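Local coordinates for protein putative oxidoreductase (PDB 3C24) that probably binds NAD(P), a nicotinamide adenine dinucleotide, through a Rossmann-type domain and acts as an oxidoreductase on a substrate not yet established, at residues Arg26-Ile31 / His36-Ile41; Val71-Pro76 / Lys82-Ile87; Thr117-His122 / Asp167-Met172. All blocks are in the same frame, centred on the assembly; numbering follows the deposited sequence.

Overall arrangement
The three contacts lie on one seven-stranded mixed sheet and follow one another along the chain, their centres about 13 to 15 Å apart. Helix 22-33 of contact 1 and helix 160-172 of contact 3 pack side by side on one face of the sheet; helix 77-87 of contact 2 lies on the opposite face. Strand 70-73 sees both layers, since Val71 and Leu73 turn to helix 77-87 while Val72 meets Met172. Contacts 1 and 2 thus each attach a helix to one face of the sheet of a probable dinucleotide-binding domain, and contact 3 adds helix 160-172 to the face of contact 1.

Contact 1. Residues Arg26-Ile31 / His36-Ile41; sequences RITRKI and HHLAAI
The first beta-alpha-beta unit of the Rossmann-type domain, strand 13-17, helix 22-33 and strand 37-41, is closed here by helix segment 26-31 packing on the strand that follows it. The segment axes come within 8.8 Å and run roughly antiparallel, at 151°. Leu38 meets the helix with both of its methyls. Its CG is anti to the backbone N (chi1 173°), which carries the branched end out to two helix residues one turn apart. Leu38 CD2 meets Thr28 CG2 at 3.5 Å, the two side chains crossing at about a right angle. Leu38 CD1 lies 3.9 Å from both Thr28 CG2 and Ile31 CG2, and Leu38 CB also rests against Ile31 CG2. Thr28 CG2 approaches Ala40 CB as well, at 4.1 Å, where the small alanine lets the helix come near the strand. Threonine suits this buried place because its methyl packs on the strand while OG1, lying beside the backbone N, hydrogen-bonds chiefly to Gly24 O; Ala19 O is also within bonding distance, so the single proton is shared or alternates. Ile31 also touches Met172 and Thr171 of helix 160-172. With an alanine in place of Leu38 both methyls go, which would probably open a gap beside Thr28 CG2 and leave Ile31 CG2 resting on CB alone. Just before the strand, His36 CB stands 4.3 Å from Ile31 CG2, and the imidazole is held at both nitrogens, ND1 by Lys12 N and NE2 by Asp167 OD2. The backbone amide can only donate, so ND1 is its acceptor and NE2 is likely to carry a proton toward the carboxylate. Helix and strand are thus joined by apolar packing, and the buried polar groups find partners outside this interface, Thr28 mainly in its own helix.

Contact 2. Residues Val71-Pro76 / Lys82-Ile87; sequences VVLALP and KVAEDI
Leu75 CD1 is pushed into the fork of Val83, 3.4 Å from both Val83 CG1 and Val83 CG2, tighter than ordinary van der Waals contact. The methyl also lies 3.8 Å from Val83 CB, the branch point of the valine, and the side chains cross at about a right angle. With CG opposite the carbonyl carbon (chi1 -61°), Leu75 sends this methyl to the helix. An inverse gamma turn centred on Ala74, with a weak Leu75 N to Leu73 O bond, turns the chain away at the end of strand 70-73. The contact belongs to the strand-to-helix half of the beta-alpha-beta unit made by strand 70-73, helix 77-87 and strand 96-99, and the segment axes run at 160° to each other. Alternate strand residues, Val71 and Leu73, turn their apolar branches to the helix. Leu73 spans a helical turn: its CD1 lies 4.4 Å from Ala84 CB, and its CD2 lies 4.2 Å from Ile87 CG2. Farther back along the strand, Val71 CG1 reaches Ile87 CG1 at a looser 4.5 Å, and Leu17 of the neighbouring strand 13-17 also packs against Val71, Leu73 and Val83.

Contact 3. Residues Thr117-His122 / Asp167-Met172; sequences TYFIGH and DICETM
The Phe119 ring meets the sulfur of Cys169 at its edge, close to the ring plane. Cys169 SG is 3.8 Å from Phe119 CE1 and 5.1 Å from the ring centroid, 76° off the ring normal. It is a sulfur-aromatic contact in which the sulfur faces the ring's hydrogen-bearing rim. Outside the two segments, Cys152 and Leu98 also touch Phe119, and the ring of Tyr162, from the same helix 160-172, meets that of Phe119 with the planes at about 45°. A chi1 of -172°, with CG opposite the backbone N, brings the CE1 edge up to Cys169 SG. Two residues on, Gly121 presents its bare CA to the same sulfur, 4.1 Å from Cys169 SG. A beta-carbon there would point at the helix and fall 2.6 Å from Cys169 SG, a clash. The contact thus sets helix 160-172 against strand 117-123, the last of the parallel run before the antiparallel strand 148-156, whose Ile150 also touches Cys169. Within the helix, Asp167 O accepts from Thr171 OG1 at 2.7 Å and from Thr171 N at 3.0 Å, which approach from opposite faces of the carbonyl plane. That hydroxyl is satisfied within its own helix, away from the strand. Across the interface sulfur, ring and glycine meet, so the contact rests on dispersion and weak electrostatics.

Contact 1. Residues Arg26-Ile31 / His36-Ile41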
ATOM      1  N   ARG A  26     -18.848   6.853 -17.164  1.00 18.31           N
ATOM      2  CA  ARG A  26     -19.208   6.087 -15.961  1.00 16.13           C
ATOM      3  C   ARG A  26     -20.205   6.838 -15.097  1.00 17.49           C
ATOM      4  O   ARG A  26     -21.181   6.281 -14.626  1.00 16.64           O
ATOM      5  CB  ARG A  26     -17.969   5.740 -15.137  1.00 20.60           C
ATOM      6  CG  ARG A  26     -17.076   4.658 -15.764  1.00 23.93           C
ATOM      7  CD  ARG A  26     -15.730   4.567 -14.952  1.00 38.16           C
ATOM      8  N   ILE A  27     -19.905   8.106 -14.862  1.00 17.30           N
ATOM      9  CA  ILE A  27     -20.770   8.951 -14.025  1.00 17.92           C
ATOM     10  C   ILE A  27     -22.116   9.253 -14.693  1.00 16.21           C
ATOM     11  O   ILE A  27     -23.156   9.343 -14.036  1.00 17.24           O
ATOM     12  CB  ILE A  27     -20.076  10.234 -13.485  1.00 16.32           C
ATOM     13  CG1 ILE A  27     -19.660  11.194 -14.580  1.00 19.70           C
ATOM     14  CG2 ILE A  27     -18.923   9.888 -12.563  1.00 21.58           C
ATOM     15  CD1 ILE A  27     -18.806  12.368 -14.008  1.00 22.67           C
ATOM     16  N   THR A  28     -22.087   9.377 -16.019  1.00 16.67           N
ATOM     17  CA  THR A  28     -23.284   9.631 -16.798  1.00 16.43           C
ATOM     18  C   THR A  28     -24.217   8.429 -16.701  1.00 14.95           C
ATOM     19  O   THR A  28     -25.431   8.576 -16.508  1.00 16.96           O
ATOM     20  CB  THR A  28     -22.941   9.971 -18.258  1.00 16.07           C
ATOM     21  OG1 THR A  28     -22.128  11.158 -18.281  1.00 18.08           O
ATOM     22  CG2 THR A  28     -24.166  10.187 -19.071  1.00 18.17           C
ATOM     23  N   ARG A  29     -23.641   7.221 -16.790  1.00 15.50           N
ATOM     24  CA  ARG A  29     -24.448   5.996 -16.643  1.00 14.90           C
ATOM     25  C   ARG A  29     -25.104   5.979 -15.248  1.00 17.31           C
ATOM     26  O   ARG A  29     -26.283   5.679 -15.106  1.00 16.34           O
ATOM     27  CB  ARG A  29     -23.642   4.722 -16.865  1.00 16.09           C
ATOM     28  CG  ARG A  29     -24.359   3.451 -16.399  1.00 24.81           C
ATOM     29  CD  ARG A  29     -23.517   2.208 -16.728  1.00 32.82           C
ATOM     30  NE  ARG A  29     -23.949   1.660 -17.986  1.00 33.71           N
ATOM     31  CZ  ARG A  29     -23.178   1.013 -18.853  1.00 44.56           C
ATOM     32  NH1 ARG A  29     -21.888   0.852 -18.622  1.00 42.58           N
ATOM     33  NH2 ARG A  29     -23.709   0.558 -19.979  1.00 41.81           N
ATOM     34  N   LYS A  30     -24.337   6.351 -14.237  1.00 18.66           N
ATOM     35  CA  LYS A  30     -24.889   6.375 -12.875  1.00 17.73           C
ATOM     36  C   LYS A  30     -26.071   7.320 -12.773  1.00 15.71           C
ATOM     37  O   LYS A  30     -27.107   6.997 -12.166  1.00 17.21           O
ATOM     38  CB  LYS A  30     -23.831   6.785 -11.834  1.00 18.52           C
ATOM     39  CG  LYS A  30     -22.684   5.801 -11.618  1.00 21.79           C
ATOM     40  CD  LYS A  30     -23.091   4.638 -10.781  1.00 19.28           C
ATOM     41  CE  LYS A  30     -21.894   3.704 -10.420  1.00 21.66           C
ATOM     42  NZ  LYS A  30     -22.224   2.589  -9.455  1.00 18.05           N
ATOM     43  N   ILE A  31     -25.935   8.509 -13.352  1.00 15.87           N
ATOM     44  CA  ILE A  31     -27.034   9.487 -13.314  1.00 13.73           C
ATOM     45  C   ILE A  31     -28.210   8.990 -14.138  1.00 15.69           C
ATOM     46  O   ILE A  31     -29.376   9.057 -13.693  1.00 17.29           O
ATOM     47  CB  ILE A  31     -26.584  10.894 -13.797  1.00 18.14           C
ATOM     48  CG1 ILE A  31     -25.581  11.467 -12.793  1.00 16.20           C
ATOM     49  CG2 ILE A  31     -27.739  11.885 -13.957  1.00 15.09           C
ATOM     50  CD1 ILE A  31     -26.083  11.619 -11.300  1.00 17.83           C
ATOM     51  N   HIS A  36     -32.511  10.986 -10.801  1.00 17.83           N
ATOM     52  CA  HIS A  36     -32.203  12.301 -11.344  1.00 19.44           C
ATOM     53  C   HIS A  36     -32.371  12.322 -12.851  1.00 21.93           C
ATOM     54  O   HIS A  36     -32.289  11.283 -13.501  1.00 22.90           O
ATOM     55  CB  HIS A  36     -30.777  12.701 -10.970  1.00 20.49           C
ATOM     56  CG  HIS A  36     -30.615  12.972  -9.520  1.00 18.35           C
ATOM     57  ND1 HIS A  36     -31.342  13.954  -8.883  1.00 18.39           N
ATOM     58  CD2 HIS A  36     -29.838  12.397  -8.563  1.00 18.92           C
ATOM     59  CE1 HIS A  36     -31.033  13.963  -7.597  1.00 26.30           C
ATOM     60  NE2 HIS A  36     -30.116  13.038  -7.377  1.00 22.17           N
ATOM     61  N   HIS A  37     -32.616  13.507 -13.393  1.00 18.95           N
ATOM     62  CA  HIS A  37     -32.833  13.699 -14.837  1.00 21.34           C
ATOM     63  C   HIS A  37     -31.548  14.110 -15.474  1.00 21.01           C
ATOM     64  O   HIS A  37     -30.959  15.083 -15.119  1.00 26.27           O
ATOM     65  CB  HIS A  37     -33.913  14.740 -15.149  1.00 22.41           C
ATOM     66  CG  HIS A  37     -35.200  14.469 -14.450  1.00 30.51           C
ATOM     67  ND1 HIS A  37     -35.905  13.303 -14.641  1.00 30.67           N
ATOM     68  CD2 HIS A  37     -35.877  15.176 -13.512  1.00 34.88           C
ATOM     69  CE1 HIS A  37     -36.975  13.311 -13.866  1.00 38.64           C
ATOM     70  NE2 HIS A  37     -36.980  14.435 -13.170  1.00 28.81           N
ATOM     71  N   LEU A  38     -31.125  13.342 -16.458  1.00 21.73           N
ATOM     72  CA  LEU A  38     -29.851  13.575 -17.113  1.00 18.92           C
ATOM     73  C   LEU A  38     -29.895  14.402 -18.365  1.00 19.68           C
ATOM     74  O   LEU A  38     -30.774  14.244 -19.205  1.00 21.73           O
ATOM     75  CB  LEU A  38     -29.227  12.213 -17.515  1.00 18.18           C
ATOM     76  CG  LEU A  38     -27.945  12.236 -18.364  1.00 19.12           C
ATOM     77  CD1 LEU A  38     -26.734  12.775 -17.619  1.00 18.13           C
ATOM     78  CD2 LEU A  38     -27.629  10.824 -18.907  1.00 18.41           C
ATOM     79  N   ALA A  39     -28.906  15.266 -18.494  1.00 16.82           N
ATOM     80  CA  ALA A  39     -28.603  15.959 -19.760  1.00 17.31           C
ATOM     81  C   ALA A  39     -27.134  15.693 -20.072  1.00 18.35           C
ATOM     82  O   ALA A  39     -26.260  16.312 -19.483  1.00 19.14           O
ATOM     83  CB  ALA A  39     -28.875  17.463 -19.713  1.00 17.64           C
ATOM     84  N   ALA A  40     -26.895  14.759 -21.007  1.00 17.71           N
ATOM     85  CA  ALA A  40     -25.538  14.338 -21.381  1.00 14.87           C
ATOM     86  C   ALA A  40     -25.024  15.226 -22.458  1.00 17.70           C
ATOM     87  O   ALA A  40     -25.475  15.129 -23.608  1.00 17.16           O
ATOM     88  CB  ALA A  40     -25.484  12.876 -21.824  1.00 13.59           C
ATOM     89  N   ILE A  41     -24.047  16.045 -22.083  1.00 17.53           N
ATOM     90  CA  ILE A  41     -23.441  17.027 -23.008  1.00 16.98           C
ATOM     91  C   ILE A  41     -22.095  16.517 -23.507  1.00 17.25           C
ATOM     92  O   ILE A  41     -21.123  16.354 -22.772  1.00 18.59           O
ATOM     93  CB  ILE A  41     -23.276  18.446 -22.351  1.00 18.90           C
ATOM     94  CG1 ILE A  41     -24.524  18.796 -21.499  1.00 22.90           C
ATOM     95  CG2 ILE A  41     -22.880  19.529 -23.443  1.00 19.07           C
ATOM     96  CD1 ILE A  41     -25.820  18.812 -22.266  1.00 23.33           C
TER

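Contact 2. Residues Val71-Pro76 / Lys82-Ile87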
ATOM      1  N   VAL A  71     -24.640  21.365 -12.950  1.00 13.45           N
ATOM      2  CA  VAL A  71     -23.745  21.218 -14.116  1.00 17.96           C
ATOM      3  C   VAL A  71     -22.413  20.672 -13.613  1.00 15.56           C
ATOM      4  O   VAL A  71     -21.660  21.321 -12.892  1.00 17.25           O
ATOM      5  CB  VAL A  71     -23.531  22.534 -14.855  1.00 18.75           C
ATOM      6  CG1 VAL A  71     -22.602  22.334 -16.046  1.00 19.79           C
ATOM      7  CG2 VAL A  71     -24.872  23.092 -15.290  1.00 20.33           C
ATOM      8  N   VAL A  72     -22.120  19.456 -14.060  1.00 14.93           N
ATOM      9  CA  VAL A  72     -20.952  18.703 -13.669  1.00 14.71           C
ATOM     10  C   VAL A  72     -19.875  18.834 -14.712  1.00 16.36           C
ATOM     11  O   VAL A  72     -20.069  18.510 -15.896  1.00 17.15           O
ATOM     12  CB  VAL A  72     -21.265  17.189 -13.454  1.00 15.35           C
ATOM     13  CG1 VAL A  72     -19.948  16.478 -13.067  1.00 17.26           C
ATOM     14  CG2 VAL A  72     -22.340  16.974 -12.412  1.00 15.91           C
ATOM     15  N   LEU A  73     -18.715  19.289 -14.277  1.00 19.35           N
ATOM     16  CA  LEU A  73     -17.586  19.487 -15.173  1.00 19.90           C
ATOM     17  C   LEU A  73     -16.671  18.265 -15.227  1.00 20.03           C
ATOM     18  O   LEU A  73     -15.650  18.216 -14.552  1.00 20.58           O
ATOM     19  CB  LEU A  73     -16.770  20.739 -14.758  1.00 18.14           C
ATOM     20  CG  LEU A  73     -17.599  22.022 -14.531  1.00 23.96           C
ATOM     21  CD1 LEU A  73     -16.657  23.194 -14.320  1.00 26.53           C
ATOM     22  CD2 LEU A  73     -18.503  22.338 -15.687  1.00 19.28           C
ATOM     23  N   ALA A  74     -17.087  17.261 -16.001  1.00 20.73           N
ATOM     24  CA  ALA A  74     -16.324  15.981 -16.106  1.00 21.26           C
ATOM     25  C   ALA A  74     -15.224  16.108 -17.157  1.00 23.62           C
ATOM     26  O   ALA A  74     -15.219  15.403 -18.169  1.00 25.58           O
ATOM     27  CB  ALA A  74     -17.259  14.817 -16.436  1.00 20.87           C
ATOM     28  N   LEU A  75     -14.343  17.067 -16.925  1.00 21.54           N
ATOM     29  CA  LEU A  75     -13.274  17.403 -17.844  1.00 22.09           C
ATOM     30  C   LEU A  75     -11.934  17.463 -17.139  1.00 24.17           C
ATOM     31  O   LEU A  75     -11.892  17.635 -15.925  1.00 22.76           O
ATOM     32  CB  LEU A  75     -13.552  18.755 -18.455  1.00 24.58           C
ATOM     33  CG  LEU A  75     -14.868  18.783 -19.245  1.00 29.03           C
ATOM     34  CD1 LEU A  75     -15.286  20.203 -19.463  1.00 37.16           C
ATOM     35  CD2 LEU A  75     -14.722  18.006 -20.537  1.00 25.20           C
ATOM     36  N   PRO A  76     -10.828  17.346 -17.901  1.00 22.97           N
ATOM     37  CA  PRO A  76      -9.514  17.374 -17.235  1.00 23.09           C
ATOM     38  C   PRO A  76      -9.190  18.719 -16.643  1.00 22.99           C
ATOM     39  O   PRO A  76      -9.628  19.748 -17.111  1.00 19.42           O
ATOM     40  CB  PRO A  76      -8.514  16.968 -18.336  1.00 24.76           C
ATOM     41  CG  PRO A  76      -9.271  16.579 -19.492  1.00 24.88           C
ATOM     42  CD  PRO A  76     -10.736  17.019 -19.332  1.00 25.14           C
ATOM     43  N   LYS A  82     -11.004  27.189 -18.693  1.00 20.13           N
ATOM     44  CA  LYS A  82     -11.583  27.582 -19.989  1.00 22.13           C
ATOM     45  C   LYS A  82     -13.030  27.178 -20.079  1.00 20.32           C
ATOM     46  O   LYS A  82     -13.897  27.990 -20.465  1.00 22.87           O
ATOM     47  CB  LYS A  82     -10.793  26.961 -21.159  1.00 22.91           C
ATOM     48  CG  LYS A  82     -11.292  27.401 -22.518  1.00 27.47           C
ATOM     49  N   VAL A  83     -13.307  25.960 -19.645  1.00 20.22           N
ATOM     50  CA  VAL A  83     -14.690  25.426 -19.728  1.00 21.48           C
ATOM     51  C   VAL A  83     -15.618  26.215 -18.799  1.00 21.10           C
ATOM     52  O   VAL A  83     -16.738  26.628 -19.175  1.00 23.36           O
ATOM     53  CB  VAL A  83     -14.776  23.949 -19.440  1.00 25.46           C
ATOM     54  CG1 VAL A  83     -16.249  23.493 -19.448  1.00 28.51           C
ATOM     55  CG2 VAL A  83     -13.991  23.172 -20.494  1.00 26.71           C
ATOM     56  N   ALA A  84     -15.110  26.508 -17.614  1.00 16.47           N
ATOM     57  CA  ALA A  84     -15.919  27.274 -16.631  1.00 16.69           C
ATOM     58  C   ALA A  84     -16.139  28.698 -17.096  1.00 19.03           C
ATOM     59  O   ALA A  84     -17.180  29.305 -16.842  1.00 19.18           O
ATOM     60  CB  ALA A  84     -15.235  27.269 -15.292  1.00 17.34           C
ATOM     61  N   GLU A  85     -15.139  29.262 -17.750  1.00 19.86           N
ATOM     62  CA  GLU A  85     -15.269  30.641 -18.256  1.00 19.92           C
ATOM     63  C   GLU A  85     -16.356  30.718 -19.295  1.00 20.37           C
ATOM     64  O   GLU A  85     -16.999  31.741 -19.463  1.00 21.13           O
ATOM     65  CB  GLU A  85     -13.950  31.171 -18.814  1.00 18.89           C
ATOM     66  CG  GLU A  85     -12.998  31.515 -17.640  1.00 19.27           C
ATOM     67  CD  GLU A  85     -11.543  31.789 -18.036  1.00 32.29           C
ATOM     68  OE1 GLU A  85     -11.195  31.624 -19.215  1.00 30.97           O
ATOM     69  OE2 GLU A  85     -10.747  32.196 -17.147  1.00 28.23           O
ATOM     70  N   ASP A  86     -16.530  29.613 -19.991  1.00 21.24           N
ATOM     71  CA  ASP A  86     -17.537  29.540 -21.029  1.00 23.92           C
ATOM     72  C   ASP A  86     -18.935  29.346 -20.443  1.00 23.14           C
ATOM     73  O   ASP A  86     -19.872  30.102 -20.751  1.00 25.95           O
ATOM     74  CB  ASP A  86     -17.247  28.371 -21.947  1.00 24.91           C
ATOM     75  CG  ASP A  86     -18.316  28.197 -23.021  1.00 41.84           C
ATOM     76  OD1 ASP A  86     -19.424  28.764 -22.875  1.00 53.33           O
ATOM     77  OD2 ASP A  86     -18.047  27.482 -24.007  1.00 61.35           O
ATOM     78  N   ILE A  87     -19.045  28.402 -19.515  1.00 21.71           N
ATOM     79  CA  ILE A  87     -20.368  27.984 -18.993  1.00 20.04           C
ATOM     80  C   ILE A  87     -20.875  28.769 -17.796  1.00 17.82           C
ATOM     81  O   ILE A  87     -22.061  29.088 -17.715  1.00 16.21           O
ATOM     82  CB  ILE A  87     -20.444  26.428 -18.686  1.00 20.51           C
ATOM     83  CG1 ILE A  87     -21.914  25.991 -18.556  1.00 24.05           C
ATOM     84  CG2 ILE A  87     -19.662  25.993 -17.430  1.00 23.05           C
ATOM     85  CD1 ILE A  87     -22.774  26.181 -19.809  1.00 23.52           C
TER

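Contact 3. Residues Thr117-His122 / Asp167-Met172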
ATOM      1  N   THR A 117     -23.562  28.494  -7.265  1.00 14.27           N
ATOM      2  CA  THR A 117     -22.937  27.644  -6.268  1.00 12.23           C
ATOM      3  C   THR A 117     -21.808  26.875  -6.915  1.00 15.30           C
ATOM      4  O   THR A 117     -21.946  26.400  -8.042  1.00 14.82           O
ATOM      5  CB  THR A 117     -23.967  26.627  -5.730  1.00 15.01           C
ATOM      6  OG1 THR A 117     -24.949  27.309  -4.938  1.00 16.33           O
ATOM      7  CG2 THR A 117     -23.295  25.493  -4.920  1.00 16.00           C
ATOM      8  N   TYR A 118     -20.698  26.794  -6.207  1.00 14.00           N
ATOM      9  CA  TYR A 118     -19.577  25.929  -6.571  1.00 12.52           C
ATOM     10  C   TYR A 118     -19.495  24.874  -5.502  1.00 16.27           C
ATOM     11  O   TYR A 118     -19.420  25.173  -4.297  1.00 15.52           O
ATOM     12  CB  TYR A 118     -18.238  26.712  -6.638  1.00 13.62           C
ATOM     13  CG  TYR A 118     -18.030  27.571  -7.856  1.00 16.11           C
ATOM     14  CD1 TYR A 118     -18.139  27.063  -9.108  1.00 18.06           C
ATOM     15  CD2 TYR A 118     -17.534  28.867  -7.725  1.00 13.74           C
ATOM     16  CE1 TYR A 118     -17.899  27.864 -10.220  1.00 18.46           C
ATOM     17  CE2 TYR A 118     -17.300  29.668  -8.831  1.00 16.86           C
ATOM     18  CZ  TYR A 118     -17.454  29.171 -10.061  1.00 20.56           C
ATOM     19  OH  TYR A 118     -17.168  29.994 -11.142  1.00 17.94           O
ATOM     20  N   PHE A 119     -19.520  23.634  -5.963  1.00 15.31           N
ATOM     21  CA  PHE A 119     -19.459  22.459  -5.126  1.00 15.46           C
ATOM     22  C   PHE A 119     -18.350  21.587  -5.674  1.00 14.84           C
ATOM     23  O   PHE A 119     -18.296  21.344  -6.866  1.00 14.31           O
ATOM     24  CB  PHE A 119     -20.795  21.729  -5.152  1.00 14.95           C
ATOM     25  CG  PHE A 119     -20.890  20.594  -4.157  1.00 14.66           C
ATOM     26  CD1 PHE A 119     -20.426  19.322  -4.472  1.00 15.35           C
ATOM     27  CD2 PHE A 119     -21.475  20.772  -2.933  1.00 16.17           C
ATOM     28  CE1 PHE A 119     -20.501  18.295  -3.545  1.00 17.15           C
ATOM     29  CE2 PHE A 119     -21.546  19.740  -2.035  1.00 14.26           C
ATOM     30  CZ  PHE A 119     -21.078  18.502  -2.361  1.00 16.96           C
ATOM     31  N   ILE A 120     -17.519  21.114  -4.767  1.00 14.08           N
ATOM     32  CA  ILE A 120     -16.352  20.229  -5.078  1.00 13.79           C
ATOM     33  C   ILE A 120     -16.567  18.868  -4.449  1.00 15.26           C
ATOM     34  O   ILE A 120     -16.864  18.739  -3.262  1.00 17.04           O
ATOM     35  CB  ILE A 120     -14.991  20.804  -4.624  1.00 14.28           C
ATOM     36  CG1 ILE A 120     -14.855  22.281  -4.964  1.00 17.38           C
ATOM     37  CG2 ILE A 120     -13.892  19.971  -5.238  1.00 15.08           C
ATOM     38  CD1 ILE A 120     -13.609  22.913  -4.321  1.00 19.10           C
ATOM     39  N   GLY A 121     -16.363  17.813  -5.251  1.00 14.76           N
ATOM     40  CA  GLY A 121     -16.364  16.451  -4.740  1.00 17.53           C
ATOM     41  C   GLY A 121     -15.169  15.678  -5.246  1.00 17.81           C
ATOM     42  O   GLY A 121     -14.594  16.035  -6.256  1.00 16.94           O
ATOM     43  N   HIS A 122     -14.721  14.708  -4.459  1.00 17.77           N
ATOM     44  CA  HIS A 122     -13.649  13.817  -4.908  1.00 15.91           C
ATOM     45  C   HIS A 122     -13.751  12.486  -4.208  1.00 16.49           C
ATOM     46  O   HIS A 122     -13.970  12.459  -3.001  1.00 16.75           O
ATOM     47  CB  HIS A 122     -12.309  14.459  -4.630  1.00 15.19           C
ATOM     48  CG  HIS A 122     -11.227  13.917  -5.508  1.00 16.37           C
ATOM     49  ND1 HIS A 122     -11.033  14.382  -6.790  1.00 23.62           N
ATOM     50  CD2 HIS A 122     -10.390  12.868  -5.349  1.00 20.29           C
ATOM     51  CE1 HIS A 122     -10.040  13.704  -7.343  1.00 30.58           C
ATOM     52  NE2 HIS A 122      -9.633  12.782  -6.491  1.00 23.14           N
ATOM     53  N   ASP A 167     -25.561  14.574  -2.604  1.00 16.60           N
ATOM     54  CA  ASP A 167     -26.453  13.550  -3.188  1.00 16.08           C
ATOM     55  C   ASP A 167     -26.015  13.214  -4.624  1.00 15.73           C
ATOM     56  O   ASP A 167     -26.001  12.035  -5.034  1.00 19.53           O
ATOM     57  CB  ASP A 167     -27.893  14.006  -3.169  1.00 17.59           C
ATOM     58  CG  ASP A 167     -28.838  12.932  -3.648  1.00 26.32           C
ATOM     59  OD1 ASP A 167     -29.069  11.978  -2.890  1.00 24.60           O
ATOM     60  OD2 ASP A 167     -29.354  13.052  -4.778  1.00 32.85           O
ATOM     61  N   ILE A 168     -25.663  14.232  -5.383  1.00 17.12           N
ATOM     62  CA  ILE A 168     -25.224  14.009  -6.749  1.00 16.07           C
ATOM     63  C   ILE A 168     -23.921  13.197  -6.757  1.00 17.64           C
ATOM     64  O   ILE A 168     -23.792  12.181  -7.480  1.00 16.18           O
ATOM     65  CB  ILE A 168     -25.068  15.286  -7.563  1.00 15.85           C
ATOM     66  CG1 ILE A 168     -26.395  16.083  -7.613  1.00 17.89           C
ATOM     67  CG2 ILE A 168     -24.615  14.935  -8.975  1.00 16.61           C
ATOM     68  CD1 ILE A 168     -27.560  15.256  -8.029  1.00 19.92           C
ATOM     69  N   CYS A 169     -22.990  13.588  -5.905  1.00 17.16           N
ATOM     70  CA  CYS A 169     -21.707  12.851  -5.819  1.00 17.03           C
ATOM     71  C   CYS A 169     -21.892  11.424  -5.355  1.00 17.02           C
ATOM     72  O   CYS A 169     -21.228  10.505  -5.852  1.00 16.01           O
ATOM     73  CB  CYS A 169     -20.711  13.560  -4.894  1.00 17.07           C
ATOM     74  SG  CYS A 169     -20.115  15.106  -5.582  1.00 18.89           S
ATOM     75  N   GLU A 170     -22.819  11.231  -4.427  1.00 15.02           N
ATOM     76  CA  GLU A 170     -23.111   9.885  -3.895  1.00 15.90           C
ATOM     77  C   GLU A 170     -23.747   8.984  -4.963  1.00 16.67           C
ATOM     78  O   GLU A 170     -23.562   7.736  -4.996  1.00 19.16           O
ATOM     79  CB  GLU A 170     -23.995   9.983  -2.674  1.00 17.20           C
ATOM     80  CG  GLU A 170     -23.272  10.448  -1.441  1.00 19.43           C
ATOM     81  CD  GLU A 170     -24.209  10.893  -0.324  1.00 29.35           C
ATOM     82  OE1 GLU A 170     -25.423  10.685  -0.460  1.00 28.56           O
ATOM     83  OE2 GLU A 170     -23.720  11.465   0.673  1.00 26.37           O
ATOM     84  N   THR A 171     -24.438   9.626  -5.891  1.00 15.35           N
ATOM     85  CA  THR A 171     -25.074   8.925  -7.011  1.00 13.93           C
ATOM     86  C   THR A 171     -24.004   8.598  -8.054  1.00 14.63           C
ATOM     87  O   THR A 171     -23.922   7.469  -8.544  1.00 17.43           O
ATOM     88  CB  THR A 171     -26.150   9.775  -7.682  1.00 17.78           C
ATOM     89  OG1 THR A 171     -27.063  10.231  -6.690  1.00 19.20           O
ATOM     90  CG2 THR A 171     -26.838   9.002  -8.838  1.00 16.00           C
HETATM   91  N   MSE A 172     -23.148   9.578  -8.369  1.00 14.01           N
HETATM   92  CA  MSE A 172     -22.112   9.375  -9.390  1.00 13.97           C
HETATM   93  C   MSE A 172     -21.061   8.341  -9.040  1.00 17.47           C
HETATM   94  O   MSE A 172     -20.523   7.638  -9.941  1.00 17.61           O
HETATM   95  CB  MSE A 172     -21.427  10.701  -9.747  1.00 15.57           C
HETATM   96  CG  MSE A 172     -22.358  11.670 -10.361  1.00 15.08           C
HETATM   97 SE   MSE A 172     -21.335  13.273 -10.945  0.75 20.84          SE
HETATM   98  CE  MSE A 172     -20.643  13.834  -9.309  1.00 19.79           C
TER